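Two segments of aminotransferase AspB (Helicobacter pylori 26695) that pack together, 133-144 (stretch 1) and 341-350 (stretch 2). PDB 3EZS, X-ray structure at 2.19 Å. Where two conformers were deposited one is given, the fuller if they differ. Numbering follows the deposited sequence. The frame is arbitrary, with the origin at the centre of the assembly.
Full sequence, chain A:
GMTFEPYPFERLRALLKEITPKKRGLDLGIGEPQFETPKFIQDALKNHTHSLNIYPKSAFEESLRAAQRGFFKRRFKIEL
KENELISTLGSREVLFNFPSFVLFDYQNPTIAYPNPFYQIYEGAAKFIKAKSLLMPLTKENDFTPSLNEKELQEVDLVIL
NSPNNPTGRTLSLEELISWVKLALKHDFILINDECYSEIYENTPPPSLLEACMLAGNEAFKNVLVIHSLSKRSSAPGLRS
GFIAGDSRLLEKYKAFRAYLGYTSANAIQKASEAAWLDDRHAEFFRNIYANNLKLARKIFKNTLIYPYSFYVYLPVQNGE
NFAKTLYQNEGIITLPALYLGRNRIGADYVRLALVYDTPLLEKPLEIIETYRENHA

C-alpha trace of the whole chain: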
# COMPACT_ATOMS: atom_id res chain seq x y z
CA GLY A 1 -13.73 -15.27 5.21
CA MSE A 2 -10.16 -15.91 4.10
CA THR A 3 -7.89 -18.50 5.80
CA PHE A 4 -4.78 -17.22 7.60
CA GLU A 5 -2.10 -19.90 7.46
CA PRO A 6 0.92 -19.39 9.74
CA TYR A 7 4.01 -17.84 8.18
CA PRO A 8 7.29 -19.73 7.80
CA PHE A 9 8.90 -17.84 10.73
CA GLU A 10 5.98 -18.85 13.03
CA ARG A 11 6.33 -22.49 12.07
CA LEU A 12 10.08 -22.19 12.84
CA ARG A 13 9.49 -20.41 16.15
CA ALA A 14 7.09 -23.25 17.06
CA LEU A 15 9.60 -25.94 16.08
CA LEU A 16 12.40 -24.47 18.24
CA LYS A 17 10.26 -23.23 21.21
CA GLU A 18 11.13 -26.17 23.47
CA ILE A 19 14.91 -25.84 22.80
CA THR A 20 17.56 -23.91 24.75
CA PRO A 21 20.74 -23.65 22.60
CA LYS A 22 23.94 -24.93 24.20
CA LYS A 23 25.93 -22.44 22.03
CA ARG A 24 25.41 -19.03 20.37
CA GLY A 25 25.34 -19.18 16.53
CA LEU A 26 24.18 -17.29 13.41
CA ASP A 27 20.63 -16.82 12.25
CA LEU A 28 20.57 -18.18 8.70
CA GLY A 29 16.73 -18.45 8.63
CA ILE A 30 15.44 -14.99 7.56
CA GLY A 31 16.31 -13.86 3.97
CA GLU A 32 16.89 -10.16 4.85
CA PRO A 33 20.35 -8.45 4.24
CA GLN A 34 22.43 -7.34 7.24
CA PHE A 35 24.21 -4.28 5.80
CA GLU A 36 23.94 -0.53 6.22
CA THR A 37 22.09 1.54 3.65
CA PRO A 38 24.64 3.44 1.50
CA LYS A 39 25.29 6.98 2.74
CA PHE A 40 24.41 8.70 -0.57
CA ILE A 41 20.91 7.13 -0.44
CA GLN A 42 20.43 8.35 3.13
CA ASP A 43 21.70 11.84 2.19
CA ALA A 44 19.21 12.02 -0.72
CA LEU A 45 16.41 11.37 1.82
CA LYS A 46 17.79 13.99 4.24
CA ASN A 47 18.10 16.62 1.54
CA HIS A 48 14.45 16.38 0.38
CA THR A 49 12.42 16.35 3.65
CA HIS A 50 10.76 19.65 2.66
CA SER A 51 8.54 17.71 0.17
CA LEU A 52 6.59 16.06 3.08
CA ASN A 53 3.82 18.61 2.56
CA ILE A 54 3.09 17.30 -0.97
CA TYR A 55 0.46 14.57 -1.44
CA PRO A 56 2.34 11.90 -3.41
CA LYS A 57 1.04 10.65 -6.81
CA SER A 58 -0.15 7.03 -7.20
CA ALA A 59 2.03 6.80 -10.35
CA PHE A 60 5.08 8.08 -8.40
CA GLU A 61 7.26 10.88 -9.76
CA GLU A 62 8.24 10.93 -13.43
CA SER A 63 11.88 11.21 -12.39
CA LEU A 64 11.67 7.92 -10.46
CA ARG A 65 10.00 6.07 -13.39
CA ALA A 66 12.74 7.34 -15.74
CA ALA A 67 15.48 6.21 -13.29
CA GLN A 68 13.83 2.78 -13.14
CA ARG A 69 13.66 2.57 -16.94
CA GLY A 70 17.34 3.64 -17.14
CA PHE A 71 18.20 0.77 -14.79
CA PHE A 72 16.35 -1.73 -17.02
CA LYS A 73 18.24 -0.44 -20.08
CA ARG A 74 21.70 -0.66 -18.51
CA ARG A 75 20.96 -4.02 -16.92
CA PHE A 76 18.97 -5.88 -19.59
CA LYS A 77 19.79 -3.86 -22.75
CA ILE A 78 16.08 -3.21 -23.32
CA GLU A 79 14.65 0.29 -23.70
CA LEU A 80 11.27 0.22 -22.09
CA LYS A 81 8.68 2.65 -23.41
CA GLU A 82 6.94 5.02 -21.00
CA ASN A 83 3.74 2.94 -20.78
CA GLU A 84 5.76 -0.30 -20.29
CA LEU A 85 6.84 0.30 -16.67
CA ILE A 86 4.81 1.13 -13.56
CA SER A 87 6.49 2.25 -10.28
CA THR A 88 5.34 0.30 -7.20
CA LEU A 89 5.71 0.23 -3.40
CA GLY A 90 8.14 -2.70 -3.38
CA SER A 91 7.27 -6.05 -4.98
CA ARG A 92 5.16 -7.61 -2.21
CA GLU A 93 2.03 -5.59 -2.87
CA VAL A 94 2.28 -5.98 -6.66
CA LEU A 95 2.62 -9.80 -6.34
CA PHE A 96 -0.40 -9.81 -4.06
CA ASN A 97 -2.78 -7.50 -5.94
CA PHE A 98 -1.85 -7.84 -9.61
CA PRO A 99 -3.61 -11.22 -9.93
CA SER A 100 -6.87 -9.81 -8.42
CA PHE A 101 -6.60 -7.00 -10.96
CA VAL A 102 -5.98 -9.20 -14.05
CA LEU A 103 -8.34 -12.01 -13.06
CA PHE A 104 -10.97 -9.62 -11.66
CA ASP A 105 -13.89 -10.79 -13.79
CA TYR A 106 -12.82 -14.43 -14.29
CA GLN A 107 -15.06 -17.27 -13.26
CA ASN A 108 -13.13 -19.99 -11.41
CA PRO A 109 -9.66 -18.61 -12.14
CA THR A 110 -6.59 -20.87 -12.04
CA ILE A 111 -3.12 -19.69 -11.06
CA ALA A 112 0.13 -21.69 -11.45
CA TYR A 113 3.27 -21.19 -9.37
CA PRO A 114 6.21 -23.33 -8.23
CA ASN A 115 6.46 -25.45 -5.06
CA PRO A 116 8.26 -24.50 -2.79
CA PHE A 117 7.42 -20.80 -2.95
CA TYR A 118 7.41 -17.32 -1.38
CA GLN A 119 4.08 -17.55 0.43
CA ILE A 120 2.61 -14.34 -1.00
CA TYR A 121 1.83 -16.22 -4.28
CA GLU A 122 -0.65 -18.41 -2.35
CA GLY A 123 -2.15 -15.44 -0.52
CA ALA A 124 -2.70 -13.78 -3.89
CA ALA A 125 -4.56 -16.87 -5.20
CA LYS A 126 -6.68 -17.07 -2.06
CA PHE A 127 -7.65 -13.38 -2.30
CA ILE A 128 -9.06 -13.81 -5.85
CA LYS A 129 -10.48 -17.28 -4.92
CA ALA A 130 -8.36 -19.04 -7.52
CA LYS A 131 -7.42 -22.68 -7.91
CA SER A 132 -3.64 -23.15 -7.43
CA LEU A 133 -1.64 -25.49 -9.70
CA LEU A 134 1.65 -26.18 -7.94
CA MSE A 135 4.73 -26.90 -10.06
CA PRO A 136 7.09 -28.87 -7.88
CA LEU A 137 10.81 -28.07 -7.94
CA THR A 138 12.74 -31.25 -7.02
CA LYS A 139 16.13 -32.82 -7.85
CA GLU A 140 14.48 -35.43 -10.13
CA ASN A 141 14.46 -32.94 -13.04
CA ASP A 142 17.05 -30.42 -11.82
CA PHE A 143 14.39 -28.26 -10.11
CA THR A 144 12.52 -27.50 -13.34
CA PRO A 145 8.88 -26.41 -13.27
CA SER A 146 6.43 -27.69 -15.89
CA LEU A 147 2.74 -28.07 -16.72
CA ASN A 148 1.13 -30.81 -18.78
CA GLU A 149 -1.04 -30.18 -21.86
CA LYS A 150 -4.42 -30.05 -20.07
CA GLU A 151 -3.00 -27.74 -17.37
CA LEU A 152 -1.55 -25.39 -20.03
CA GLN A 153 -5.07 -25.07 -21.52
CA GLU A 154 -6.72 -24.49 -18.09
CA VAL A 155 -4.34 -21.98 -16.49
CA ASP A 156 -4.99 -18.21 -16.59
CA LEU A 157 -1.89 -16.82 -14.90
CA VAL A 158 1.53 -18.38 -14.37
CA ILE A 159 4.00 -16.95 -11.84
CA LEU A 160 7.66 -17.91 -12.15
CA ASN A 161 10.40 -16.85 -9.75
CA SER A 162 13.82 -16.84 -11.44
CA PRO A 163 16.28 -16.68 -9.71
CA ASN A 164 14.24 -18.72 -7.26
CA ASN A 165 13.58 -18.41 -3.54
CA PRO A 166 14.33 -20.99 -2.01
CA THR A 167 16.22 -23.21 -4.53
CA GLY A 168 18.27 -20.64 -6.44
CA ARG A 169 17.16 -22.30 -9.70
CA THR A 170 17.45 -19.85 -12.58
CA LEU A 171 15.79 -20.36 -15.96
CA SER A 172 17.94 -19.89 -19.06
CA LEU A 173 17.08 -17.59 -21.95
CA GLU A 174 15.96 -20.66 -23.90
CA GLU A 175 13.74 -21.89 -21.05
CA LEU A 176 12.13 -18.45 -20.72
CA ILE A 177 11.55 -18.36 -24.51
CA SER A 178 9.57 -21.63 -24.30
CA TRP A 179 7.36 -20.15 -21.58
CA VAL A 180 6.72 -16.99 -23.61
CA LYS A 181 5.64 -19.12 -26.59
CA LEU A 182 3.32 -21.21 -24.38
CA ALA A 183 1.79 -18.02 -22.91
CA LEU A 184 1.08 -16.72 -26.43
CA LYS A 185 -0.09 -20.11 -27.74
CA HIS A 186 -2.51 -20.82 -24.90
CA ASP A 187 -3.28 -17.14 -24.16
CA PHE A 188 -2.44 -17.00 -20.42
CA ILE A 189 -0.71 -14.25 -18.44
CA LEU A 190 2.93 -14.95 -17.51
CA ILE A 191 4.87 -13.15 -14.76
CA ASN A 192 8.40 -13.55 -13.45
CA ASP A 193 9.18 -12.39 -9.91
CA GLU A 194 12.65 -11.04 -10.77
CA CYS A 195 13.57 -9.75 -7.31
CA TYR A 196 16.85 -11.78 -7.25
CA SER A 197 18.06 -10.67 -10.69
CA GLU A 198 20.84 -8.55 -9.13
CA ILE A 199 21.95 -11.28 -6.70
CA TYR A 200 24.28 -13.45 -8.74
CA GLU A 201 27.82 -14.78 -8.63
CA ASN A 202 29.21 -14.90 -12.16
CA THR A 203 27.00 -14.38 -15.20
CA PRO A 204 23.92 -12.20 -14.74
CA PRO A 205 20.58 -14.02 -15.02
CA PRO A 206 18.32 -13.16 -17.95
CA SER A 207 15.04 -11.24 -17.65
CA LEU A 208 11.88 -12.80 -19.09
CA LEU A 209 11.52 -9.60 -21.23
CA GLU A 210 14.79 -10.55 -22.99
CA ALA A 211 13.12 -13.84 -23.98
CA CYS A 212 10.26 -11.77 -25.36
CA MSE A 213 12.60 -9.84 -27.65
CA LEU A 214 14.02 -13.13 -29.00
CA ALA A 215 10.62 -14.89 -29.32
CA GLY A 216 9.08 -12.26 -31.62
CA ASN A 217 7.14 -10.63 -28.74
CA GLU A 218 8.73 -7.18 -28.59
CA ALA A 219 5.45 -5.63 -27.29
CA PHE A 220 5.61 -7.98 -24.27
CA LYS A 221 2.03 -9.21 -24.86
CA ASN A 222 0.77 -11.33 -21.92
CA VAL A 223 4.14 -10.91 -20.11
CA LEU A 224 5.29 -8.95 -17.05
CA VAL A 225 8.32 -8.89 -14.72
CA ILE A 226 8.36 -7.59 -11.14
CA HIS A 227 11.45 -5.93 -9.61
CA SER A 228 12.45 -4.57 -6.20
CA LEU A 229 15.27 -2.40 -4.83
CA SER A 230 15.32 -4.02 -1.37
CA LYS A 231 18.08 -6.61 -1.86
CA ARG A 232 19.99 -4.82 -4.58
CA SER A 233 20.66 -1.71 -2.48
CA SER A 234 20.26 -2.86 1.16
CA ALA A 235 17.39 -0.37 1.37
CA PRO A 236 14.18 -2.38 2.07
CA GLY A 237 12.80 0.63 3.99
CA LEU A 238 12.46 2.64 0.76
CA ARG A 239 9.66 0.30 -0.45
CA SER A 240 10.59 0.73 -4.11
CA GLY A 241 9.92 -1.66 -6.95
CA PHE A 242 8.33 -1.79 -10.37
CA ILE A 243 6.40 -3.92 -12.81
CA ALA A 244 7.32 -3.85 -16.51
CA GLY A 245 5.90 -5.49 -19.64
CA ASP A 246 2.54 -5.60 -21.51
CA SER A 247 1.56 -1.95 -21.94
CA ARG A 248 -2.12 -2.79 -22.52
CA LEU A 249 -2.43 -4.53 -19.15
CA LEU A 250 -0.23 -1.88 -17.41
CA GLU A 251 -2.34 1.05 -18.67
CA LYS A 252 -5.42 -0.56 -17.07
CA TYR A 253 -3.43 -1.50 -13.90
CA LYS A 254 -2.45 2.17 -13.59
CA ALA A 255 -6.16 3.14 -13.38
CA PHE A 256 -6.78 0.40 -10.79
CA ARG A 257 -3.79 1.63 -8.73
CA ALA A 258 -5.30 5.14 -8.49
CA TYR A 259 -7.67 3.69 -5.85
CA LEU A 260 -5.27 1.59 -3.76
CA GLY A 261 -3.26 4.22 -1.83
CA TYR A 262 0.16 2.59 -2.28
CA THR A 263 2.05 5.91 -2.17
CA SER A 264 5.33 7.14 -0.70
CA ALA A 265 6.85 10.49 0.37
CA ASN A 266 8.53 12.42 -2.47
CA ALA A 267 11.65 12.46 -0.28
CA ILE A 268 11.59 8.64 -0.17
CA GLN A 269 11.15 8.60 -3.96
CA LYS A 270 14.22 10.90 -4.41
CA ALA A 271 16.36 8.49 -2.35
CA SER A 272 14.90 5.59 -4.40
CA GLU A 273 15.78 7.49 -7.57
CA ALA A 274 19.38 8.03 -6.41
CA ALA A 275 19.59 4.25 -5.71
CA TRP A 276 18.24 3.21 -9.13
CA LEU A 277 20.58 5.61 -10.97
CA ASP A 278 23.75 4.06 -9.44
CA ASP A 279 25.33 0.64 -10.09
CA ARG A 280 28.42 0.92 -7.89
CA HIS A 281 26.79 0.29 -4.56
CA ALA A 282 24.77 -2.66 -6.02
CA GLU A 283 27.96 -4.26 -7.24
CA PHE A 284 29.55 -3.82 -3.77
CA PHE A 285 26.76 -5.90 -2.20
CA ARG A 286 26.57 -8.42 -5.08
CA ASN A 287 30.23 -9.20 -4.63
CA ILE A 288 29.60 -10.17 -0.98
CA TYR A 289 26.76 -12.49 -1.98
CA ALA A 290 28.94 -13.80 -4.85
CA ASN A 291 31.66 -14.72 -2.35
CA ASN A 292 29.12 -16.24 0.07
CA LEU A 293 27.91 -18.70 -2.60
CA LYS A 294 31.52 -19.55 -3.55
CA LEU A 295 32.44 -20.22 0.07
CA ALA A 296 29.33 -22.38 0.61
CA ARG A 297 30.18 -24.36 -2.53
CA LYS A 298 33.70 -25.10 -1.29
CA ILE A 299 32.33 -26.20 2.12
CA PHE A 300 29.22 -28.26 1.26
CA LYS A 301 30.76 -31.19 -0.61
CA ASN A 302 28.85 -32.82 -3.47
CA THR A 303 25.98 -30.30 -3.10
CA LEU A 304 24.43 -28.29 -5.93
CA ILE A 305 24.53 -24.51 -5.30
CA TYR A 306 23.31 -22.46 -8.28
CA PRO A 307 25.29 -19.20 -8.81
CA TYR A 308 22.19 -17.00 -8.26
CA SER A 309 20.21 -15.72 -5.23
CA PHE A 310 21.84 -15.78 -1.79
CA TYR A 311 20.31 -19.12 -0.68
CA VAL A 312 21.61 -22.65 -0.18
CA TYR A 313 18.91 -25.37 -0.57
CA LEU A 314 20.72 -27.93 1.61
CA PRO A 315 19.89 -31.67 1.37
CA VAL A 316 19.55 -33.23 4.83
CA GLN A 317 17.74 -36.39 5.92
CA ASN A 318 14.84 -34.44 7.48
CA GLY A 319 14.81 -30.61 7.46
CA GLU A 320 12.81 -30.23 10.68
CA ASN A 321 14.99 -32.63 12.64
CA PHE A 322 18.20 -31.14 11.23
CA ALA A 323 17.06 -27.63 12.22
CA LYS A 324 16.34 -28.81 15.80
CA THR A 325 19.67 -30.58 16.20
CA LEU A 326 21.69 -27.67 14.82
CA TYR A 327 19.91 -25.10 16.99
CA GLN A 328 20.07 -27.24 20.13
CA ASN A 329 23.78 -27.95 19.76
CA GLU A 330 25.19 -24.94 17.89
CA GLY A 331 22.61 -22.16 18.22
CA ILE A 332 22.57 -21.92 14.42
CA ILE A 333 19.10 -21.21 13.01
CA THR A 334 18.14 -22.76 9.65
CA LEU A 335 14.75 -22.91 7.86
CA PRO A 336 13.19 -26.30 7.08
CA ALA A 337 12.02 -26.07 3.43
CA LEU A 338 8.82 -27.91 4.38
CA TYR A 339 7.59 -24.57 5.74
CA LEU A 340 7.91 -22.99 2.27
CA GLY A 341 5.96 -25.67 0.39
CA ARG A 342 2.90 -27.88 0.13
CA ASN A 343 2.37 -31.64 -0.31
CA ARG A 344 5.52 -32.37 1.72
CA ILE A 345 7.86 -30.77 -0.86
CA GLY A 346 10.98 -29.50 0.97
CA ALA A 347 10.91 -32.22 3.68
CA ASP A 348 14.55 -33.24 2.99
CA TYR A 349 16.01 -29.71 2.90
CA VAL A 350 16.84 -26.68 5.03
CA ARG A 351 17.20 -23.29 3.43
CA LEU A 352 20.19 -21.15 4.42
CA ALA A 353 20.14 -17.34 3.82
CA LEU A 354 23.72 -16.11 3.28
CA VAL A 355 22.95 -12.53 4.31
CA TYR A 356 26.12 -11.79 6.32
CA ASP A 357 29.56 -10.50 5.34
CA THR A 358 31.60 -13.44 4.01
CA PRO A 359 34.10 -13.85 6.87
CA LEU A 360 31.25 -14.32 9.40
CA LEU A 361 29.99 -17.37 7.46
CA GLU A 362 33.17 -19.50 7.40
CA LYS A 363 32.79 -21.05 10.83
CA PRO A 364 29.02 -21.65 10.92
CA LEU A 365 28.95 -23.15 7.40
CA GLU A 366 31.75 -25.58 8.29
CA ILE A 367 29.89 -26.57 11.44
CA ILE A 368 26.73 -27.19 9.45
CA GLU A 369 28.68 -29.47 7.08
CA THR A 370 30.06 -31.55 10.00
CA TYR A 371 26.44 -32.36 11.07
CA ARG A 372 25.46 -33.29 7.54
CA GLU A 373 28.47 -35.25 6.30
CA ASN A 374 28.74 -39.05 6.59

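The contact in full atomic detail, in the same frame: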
# COMPACT_ATOMS: atom_id res chain seq x y z
N LEU A 133 -2.29 -24.35 -9.07
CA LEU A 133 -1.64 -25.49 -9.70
C LEU A 133 -0.19 -25.36 -9.32
O LEU A 133 0.50 -24.44 -9.77
CB LEU A 133 -1.80 -25.44 -11.22
CG LEU A 133 -3.12 -25.85 -11.82
CD1 LEU A 133 -3.10 -25.59 -13.33
CD2 LEU A 133 -3.42 -27.32 -11.53
N LEU A 134 0.29 -26.26 -8.47
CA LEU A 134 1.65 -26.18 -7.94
C LEU A 134 2.63 -26.95 -8.81
O LEU A 134 2.40 -28.11 -9.13
CB LEU A 134 1.67 -26.69 -6.50
CG LEU A 134 0.85 -25.92 -5.46
CD1 LEU A 134 1.05 -26.54 -4.08
CD2 LEU A 134 1.22 -24.45 -5.40
N MSE A 135 3.72 -26.29 -9.20
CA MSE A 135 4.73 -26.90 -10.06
C MSE A 135 5.90 -27.27 -9.19
O MSE A 135 6.72 -26.40 -8.89
CB MSE A 135 5.17 -25.91 -11.16
CG MSE A 135 4.06 -25.60 -12.16
SE MSE A 135 4.52 -24.24 -13.49
CE MSE A 135 4.97 -22.73 -12.35
N PRO A 136 6.00 -28.57 -8.80
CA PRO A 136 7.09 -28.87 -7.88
C PRO A 136 8.49 -28.67 -8.47
O PRO A 136 8.69 -28.88 -9.67
CB PRO A 136 6.86 -30.34 -7.50
CG PRO A 136 5.52 -30.72 -8.10
CD PRO A 136 5.28 -29.79 -9.21
N LEU A 137 9.41 -28.22 -7.61
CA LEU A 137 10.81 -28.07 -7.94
C LEU A 137 11.57 -29.10 -7.10
O LEU A 137 11.70 -28.94 -5.88
CB LEU A 137 11.30 -26.67 -7.59
CG LEU A 137 10.56 -25.47 -8.17
CD1 LEU A 137 11.16 -24.17 -7.57
CD2 LEU A 137 10.62 -25.48 -9.69
N THR A 138 12.02 -30.18 -7.73
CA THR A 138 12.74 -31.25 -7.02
C THR A 138 13.98 -31.64 -7.84
O THR A 138 14.09 -31.28 -8.99
CB THR A 138 11.84 -32.51 -6.78
OG1 THR A 138 11.62 -33.21 -8.02
CG2 THR A 138 10.51 -32.12 -6.15
N LYS A 139 14.88 -32.39 -7.21
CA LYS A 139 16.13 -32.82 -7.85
C LYS A 139 15.93 -33.77 -9.05
O LYS A 139 16.80 -33.85 -9.91
CB LYS A 139 17.04 -33.50 -6.82
CG LYS A 139 16.49 -34.80 -6.24
CD LYS A 139 17.32 -35.28 -5.08
CE LYS A 139 16.77 -36.57 -4.49
NZ LYS A 139 17.70 -37.10 -3.44
N GLU A 140 14.79 -34.46 -9.08
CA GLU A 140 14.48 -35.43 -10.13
C GLU A 140 14.54 -34.84 -11.55
O GLU A 140 14.81 -35.57 -12.49
CB GLU A 140 13.13 -36.13 -9.88
CG GLU A 140 13.16 -37.17 -8.75
CD GLU A 140 13.25 -36.59 -7.33
OE1 GLU A 140 12.79 -35.45 -7.10
OE2 GLU A 140 13.77 -37.30 -6.42
N ASN A 141 14.28 -33.55 -11.73
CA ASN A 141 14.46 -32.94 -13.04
C ASN A 141 15.26 -31.64 -12.97
O ASN A 141 15.01 -30.72 -13.76
CB ASN A 141 13.11 -32.75 -13.75
CG ASN A 141 12.27 -31.65 -13.14
OD1 ASN A 141 12.56 -31.16 -12.03
ND2 ASN A 141 11.25 -31.22 -13.88
N ASP A 142 16.21 -31.59 -12.04
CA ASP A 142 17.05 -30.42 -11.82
C ASP A 142 16.20 -29.18 -11.56
O ASP A 142 16.35 -28.15 -12.22
CB ASP A 142 18.04 -30.24 -12.98
CG ASP A 142 19.02 -31.39 -13.08
OD1 ASP A 142 19.25 -32.07 -12.06
OD2 ASP A 142 19.57 -31.63 -14.17
N PHE A 143 15.30 -29.32 -10.58
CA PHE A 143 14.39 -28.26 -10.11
C PHE A 143 13.76 -27.43 -11.24
O PHE A 143 13.79 -26.20 -11.23
CB PHE A 143 15.13 -27.37 -9.10
CG PHE A 143 15.79 -28.15 -7.98
CD1 PHE A 143 15.10 -28.45 -6.82
CD2 PHE A 143 17.08 -28.64 -8.12
CE1 PHE A 143 15.69 -29.20 -5.81
CE2 PHE A 143 17.68 -29.40 -7.12
CZ PHE A 143 16.98 -29.68 -5.96
N THR A 144 13.15 -28.14 -12.20
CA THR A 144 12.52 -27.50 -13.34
C THR A 144 10.98 -27.56 -13.25
O THR A 144 10.39 -28.64 -13.14
CB THR A 144 12.96 -28.18 -14.62
OG1 THR A 144 14.39 -28.25 -14.64
CG2 THR A 144 12.44 -27.41 -15.86
N GLY A 341 6.66 -24.92 1.41
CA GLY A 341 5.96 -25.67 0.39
C GLY A 341 4.70 -26.34 0.84
O GLY A 341 4.26 -26.17 1.97
N ARG A 342 4.11 -27.08 -0.09
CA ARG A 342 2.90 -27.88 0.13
C ARG A 342 3.18 -29.31 -0.35
O ARG A 342 4.17 -29.55 -1.05
CB ARG A 342 1.73 -27.28 -0.66
CG ARG A 342 1.31 -25.86 -0.26
CD ARG A 342 0.70 -25.84 1.12
NE ARG A 342 0.40 -24.50 1.63
CZ ARG A 342 1.30 -23.65 2.15
NH1 ARG A 342 2.58 -23.95 2.23
NH2 ARG A 342 0.91 -22.46 2.59
N ASN A 343 2.30 -30.22 0.04
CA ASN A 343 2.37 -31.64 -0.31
C ASN A 343 3.69 -32.28 0.05
O ASN A 343 4.17 -33.12 -0.70
CB ASN A 343 2.06 -31.87 -1.80
CG ASN A 343 0.78 -31.18 -2.24
OD1 ASN A 343 0.81 -30.33 -3.14
ND2 ASN A 343 -0.30 -31.47 -1.57
N ARG A 344 4.25 -31.86 1.18
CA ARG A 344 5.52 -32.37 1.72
C ARG A 344 6.79 -32.05 0.89
O ARG A 344 7.87 -32.59 1.16
CB ARG A 344 5.43 -33.87 2.07
CG ARG A 344 4.42 -34.22 3.19
N ILE A 345 6.68 -31.17 -0.09
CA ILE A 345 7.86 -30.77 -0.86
C ILE A 345 8.73 -29.94 0.10
O ILE A 345 8.21 -29.12 0.87
CB ILE A 345 7.47 -29.93 -2.11
CG1 ILE A 345 6.58 -30.74 -3.05
CG2 ILE A 345 8.70 -29.42 -2.83
CD1 ILE A 345 7.17 -32.10 -3.52
N GLY A 346 10.03 -30.20 0.10
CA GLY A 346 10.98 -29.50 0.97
C GLY A 346 11.38 -30.26 2.23
O GLY A 346 12.29 -29.84 2.94
N ALA A 347 10.70 -31.39 2.48
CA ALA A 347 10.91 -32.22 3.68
C ALA A 347 12.36 -32.61 3.95
O ALA A 347 12.77 -32.67 5.10
CB ALA A 347 10.03 -33.49 3.61
N ASP A 348 13.14 -32.82 2.88
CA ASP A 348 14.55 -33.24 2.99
C ASP A 348 15.57 -32.12 2.82
O ASP A 348 16.73 -32.38 2.49
CB ASP A 348 14.84 -34.29 1.90
CG ASP A 348 13.87 -35.43 1.93
OD1 ASP A 348 13.47 -35.84 3.05
OD2 ASP A 348 13.51 -35.92 0.83
N TYR A 349 15.14 -30.87 3.04
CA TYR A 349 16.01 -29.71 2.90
C TYR A 349 15.83 -28.66 3.98
O TYR A 349 14.76 -28.55 4.59
CB TYR A 349 15.72 -29.00 1.57
CG TYR A 349 16.02 -29.84 0.36
CD1 TYR A 349 15.09 -30.74 -0.14
CD2 TYR A 349 17.26 -29.74 -0.28
CE1 TYR A 349 15.36 -31.51 -1.24
CE2 TYR A 349 17.55 -30.52 -1.38
CZ TYR A 349 16.60 -31.40 -1.86
OH TYR A 349 16.86 -32.20 -2.94
N VAL A 350 16.91 -27.90 4.22
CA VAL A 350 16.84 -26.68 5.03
C VAL A 350 17.35 -25.61 4.09
O VAL A 350 18.23 -25.88 3.24
CB VAL A 350 17.66 -26.66 6.37
CG1 VAL A 350 17.09 -27.65 7.37
CG2 VAL A 350 19.17 -26.87 6.14
O HOH W 1 14.62 -32.66 -4.34

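How do the two backbones meet? Stretch 1 enters as a strand, 133-136, and then loops back, Phe-143 N bonding to Thr-138 O at 2.8 Å. Stretch 2 is a run of turns: a type I' turn from Arg-342 to Ile-345, a type II turn from Arg-344 to Ala-347 and a type I turn from Gly-346 to Tyr-349, where a strand begins. The chains stay apart, with Pro-136 CA and Ile-345 CA 7.3 Å from each other, and no direct hydrogen bond joins them.

What fills the gap beside the strand? Side chains do. Leu-134 CD1 lies 3.6 Å from Arg-342 CB, an aliphatic contact, while the guanidinium leads away and Arg-342 NH1 bonds to Gly-341 O at 2.8 Å. Ile-345 has the largest covered area; Ile-345 CD1 reaches Pro-136 CB at 4.4 Å and Thr-138 CG2 at 4.3 Å, loose van der Waals contacts.

How is Tyr-349 held at the other end? Tyr-349 OH sits at the edge of the Phe-143 ring, 3.9 Å from Phe-143 CZ, and 3.8 Å from Lys-139 CD. One water supplies the polar link: it accepts from Lys-139 N at 2.9 Å and hydrogen-bonds Tyr-349 OH at 2.7 Å, bridging two otherwise unbonded stretches.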